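Long-range contact in lectin (Pleurotus ostreatus, PDB 6T0Q), which probably binds galactose and N-acetylgalactosamine sugars through calcium-containing carbohydrate-binding modules, as a lectin of the oyster mushroom: residues I72-D77 and Q97-F102. Numbering follows the deposited sequence.
With CA (calcium ion), chain F; NAG (2-acetamido-2-deoxy-beta-D-glucopyranose), chain C.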
loop_
_atom_site.group_PDB
_atom_site.type_symbol
_atom_site.label_atom_id
_atom_site.label_comp_id
_atom_site.label_asym_id
_atom_site.label_seq_id
_atom_site.Cartn_x
_atom_site.Cartn_y
_atom_site.Cartn_z
ATOM N N ILE A 72 15.693 -4.689 -22.265
ATOM C CA ILE A 72 16.251 -4.033 -23.446
ATOM C C ILE A 72 17.759 -3.912 -23.291
ATOM O O ILE A 72 18.251 -3.569 -22.209
ATOM C CB ILE A 72 15.606 -2.646 -23.659
ATOM C CG1 ILE A 72 14.104 -2.804 -23.947
ATOM C CG2 ILE A 72 16.313 -1.861 -24.785
ATOM C CD1 ILE A 72 13.295 -1.530 -23.726
ATOM N N VAL A 73 18.499 -4.198 -24.365
ATOM C CA VAL A 73 19.921 -3.866 -24.442
ATOM C C VAL A 73 20.126 -3.033 -25.696
ATOM O O VAL A 73 19.688 -3.433 -26.781
ATOM C CB VAL A 73 20.824 -5.115 -24.468
ATOM C CG1 VAL A 73 22.297 -4.690 -24.650
ATOM C CG2 VAL A 73 20.663 -5.936 -23.168
ATOM N N VAL A 74 20.787 -1.881 -25.554
ATOM C CA VAL A 74 20.938 -0.944 -26.667
ATOM C C VAL A 74 22.380 -0.448 -26.714
ATOM O O VAL A 74 23.021 -0.256 -25.674
ATOM C CB VAL A 74 19.927 0.225 -26.564
ATOM C CG1 VAL A 74 20.050 0.953 -25.221
ATOM C CG2 VAL A 74 20.103 1.198 -27.735
ATOM N N ALA A 75 22.903 -0.277 -27.929
ATOM C CA ALA A 75 24.243 0.247 -28.147
ATOM C C ALA A 75 24.184 1.252 -29.284
ATOM O O ALA A 75 23.287 1.201 -30.131
ATOM C CB ALA A 75 25.241 -0.868 -28.483
ATOM N N SER A 76 25.167 2.153 -29.329
ATOM C CA SER A 76 25.086 3.219 -30.318
ATOM C C SER A 76 26.466 3.741 -30.661
ATOM O O SER A 76 27.370 3.752 -29.829
ATOM C CB SER A 76 24.220 4.388 -29.817
ATOM O OG SER A 76 24.718 4.893 -28.576
ATOM N N ASP A 77 26.590 4.242 -31.878
ATOM C CA ASP A 77 27.732 5.051 -32.275
ATOM C C ASP A 77 27.143 6.312 -32.886
ATOM O O ASP A 77 26.634 6.261 -34.006
ATOM C CB ASP A 77 28.610 4.286 -33.270
ATOM C CG ASP A 77 29.863 5.052 -33.676
ATOM O OD1 ASP A 77 30.025 6.224 -33.261
ATOM O OD2 ASP A 77 30.693 4.464 -34.407
ATOM N N GLN A 97 30.074 -1.633 -25.182
ATOM C CA GLN A 97 29.232 -2.320 -24.211
ATOM C C GLN A 97 27.800 -1.817 -24.336
ATOM O O GLN A 97 27.568 -0.608 -24.409
ATOM C CB GLN A 97 29.742 -2.090 -22.778
ATOM C CG GLN A 97 28.892 -2.771 -21.711
ATOM C CD GLN A 97 29.396 -2.503 -20.304
ATOM O OE1 GLN A 97 29.895 -3.402 -19.629
ATOM N NE2 GLN A 97 29.255 -1.265 -19.856
ATOM N N GLY A 98 26.845 -2.735 -24.340
ATOM C CA GLY A 98 25.451 -2.340 -24.405
ATOM C C GLY A 98 24.981 -1.724 -23.096
ATOM O O GLY A 98 25.637 -1.812 -22.055
ATOM N N GLN A 99 23.821 -1.074 -23.169
ATOM C CA GLN A 99 23.149 -0.479 -22.019
ATOM C C GLN A 99 21.866 -1.248 -21.725
ATOM O O GLN A 99 21.051 -1.456 -22.625
ATOM C CB GLN A 99 22.810 0.986 -22.286
ATOM C CG GLN A 99 21.992 1.651 -21.174
ATOM C CD GLN A 99 21.679 3.095 -21.502
ATOM O OE1 GLN A 99 21.158 3.391 -22.572
ATOM N NE2 GLN A 99 22.026 4.005 -20.601
ATOM N N ALA A 100 21.674 -1.645 -20.469
ATOM C CA ALA A 100 20.473 -2.374 -20.065
ATOM C C ALA A 100 19.362 -1.408 -19.663
ATOM O O ALA A 100 19.598 -0.473 -18.894
ATOM C CB ALA A 100 20.779 -3.308 -18.896
ATOM N N LEU A 101 18.149 -1.653 -20.158
ATOM C CA LEU A 101 16.972 -0.874 -19.788
ATOM C C LEU A 101 15.806 -1.831 -19.563
ATOM O O LEU A 101 15.713 -2.868 -20.222
ATOM C CB LEU A 101 16.612 0.151 -20.881
ATOM C CG LEU A 101 17.674 1.191 -21.284
ATOM C CD1 LEU A 101 17.196 1.980 -22.493
ATOM C CD2 LEU A 101 17.980 2.157 -20.120
ATOM N N PHE A 102 14.905 -1.474 -18.636
ATOM C CA PHE A 102 13.732 -2.291 -18.318
ATOM C C PHE A 102 12.487 -1.417 -18.366
ATOM O O PHE A 102 12.532 -0.259 -17.942
ATOM C CB PHE A 102 13.849 -2.933 -16.920
ATOM C CG PHE A 102 15.099 -3.754 -16.724
ATOM C CD1 PHE A 102 16.268 -3.164 -16.280
ATOM C CD2 PHE A 102 15.095 -5.117 -16.982
ATOM C CE1 PHE A 102 17.427 -3.914 -16.101
ATOM C CE2 PHE A 102 16.248 -5.885 -16.800
ATOM C CZ PHE A 102 17.412 -5.283 -16.362
HETATM CA CA CA F . 30.288 8.094 -34.984
HETATM C C1 NAG C . 14.560 4.161 -14.982
HETATM C C2 NAG C . 15.524 3.817 -16.129
HETATM C C3 NAG C . 16.547 4.957 -16.341
HETATM C C4 NAG C . 15.886 6.333 -16.393
HETATM C C5 NAG C . 14.932 6.512 -15.216
HETATM C C6 NAG C . 14.125 7.794 -15.293
HETATM C C7 NAG C . 16.114 1.451 -16.572
HETATM C C8 NAG C . 16.965 0.298 -16.132
HETATM N N2 NAG C . 16.228 2.574 -15.847
HETATM O O3 NAG C . 17.267 4.744 -17.551
HETATM O O4 NAG C . 16.766 7.385 -16.538
HETATM O O5 NAG C . 13.985 5.436 -15.208
HETATM O O6 NAG C . 13.325 7.836 -16.467
HETATM O O7 NAG C . 15.367 1.367 -17.526
HETATM O O HOH W 1 32.488 8.420 -33.403
#
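Ile72 and Val74 zip antiparallel onto Leu101 and Gln99 through two pairs of backbone hydrogen bonds. Ile72 N reaches Leu101 O at 2.7 Å, and Leu101 N returns a bond to Ile72 O. One pair further on, Gln99 N gives to Val74 O at 2.8 Å and Val74 N to Gln99 O. Val73 and Ala100 form the non-hydrogen-bonded pair between them, flanked by CA-H...O contacts from Val73 CA to Gln99 O (3.2 Å) and from Ala100 CA to Ile72 O.

Apolar contacts gather on the face bearing Ile72, Val74, Gln99 and Leu101. Ile72 CB meets Leu101 CB, and Val74 CG1 reaches Leu101 CD1 at 4.1 Å. Set between the backbone N and carbonyl carbon (chi1 56°), the Val74 CG1 methyl also makes a van der Waals contact with the Gln99 amide oxygen OE1 at 3.8 Å, the two side chains running alongside each other. The extended Gln99 chain ends in an amide hydrogen-bonded through OE1 to His80 NE2 and through NE2 to Thr91 O, and Phe82 of strand 79-84 packs over Ile72, Val74 and Leu101. On the other face, Val73 CG1 rests 3.9 Å from Gly98 CA.

An N-acetylglucosamine lies beside Leu101 and Phe102. Phe102 N donates to its acetamide O7 (3.1 Å), and its methyl C8 sits in plane at the edge of the Phe102 ring, by CD1. Leu101 CD2 lies near its O3 and O7. Where the chain turns a corner beyond strand 67-76, Asp77 OD1 binds calcium with a water, Asp78, Asn118, Ser123 and Pro124.

The antiparallel pair is consistent with a beta-sandwich of the carbohydrate-binding-module type: 98-104, an outermost strand of its sheet within the chain, lies against a glycan, probably N-linked at Asn301, while 67-76 leads into a calcium site.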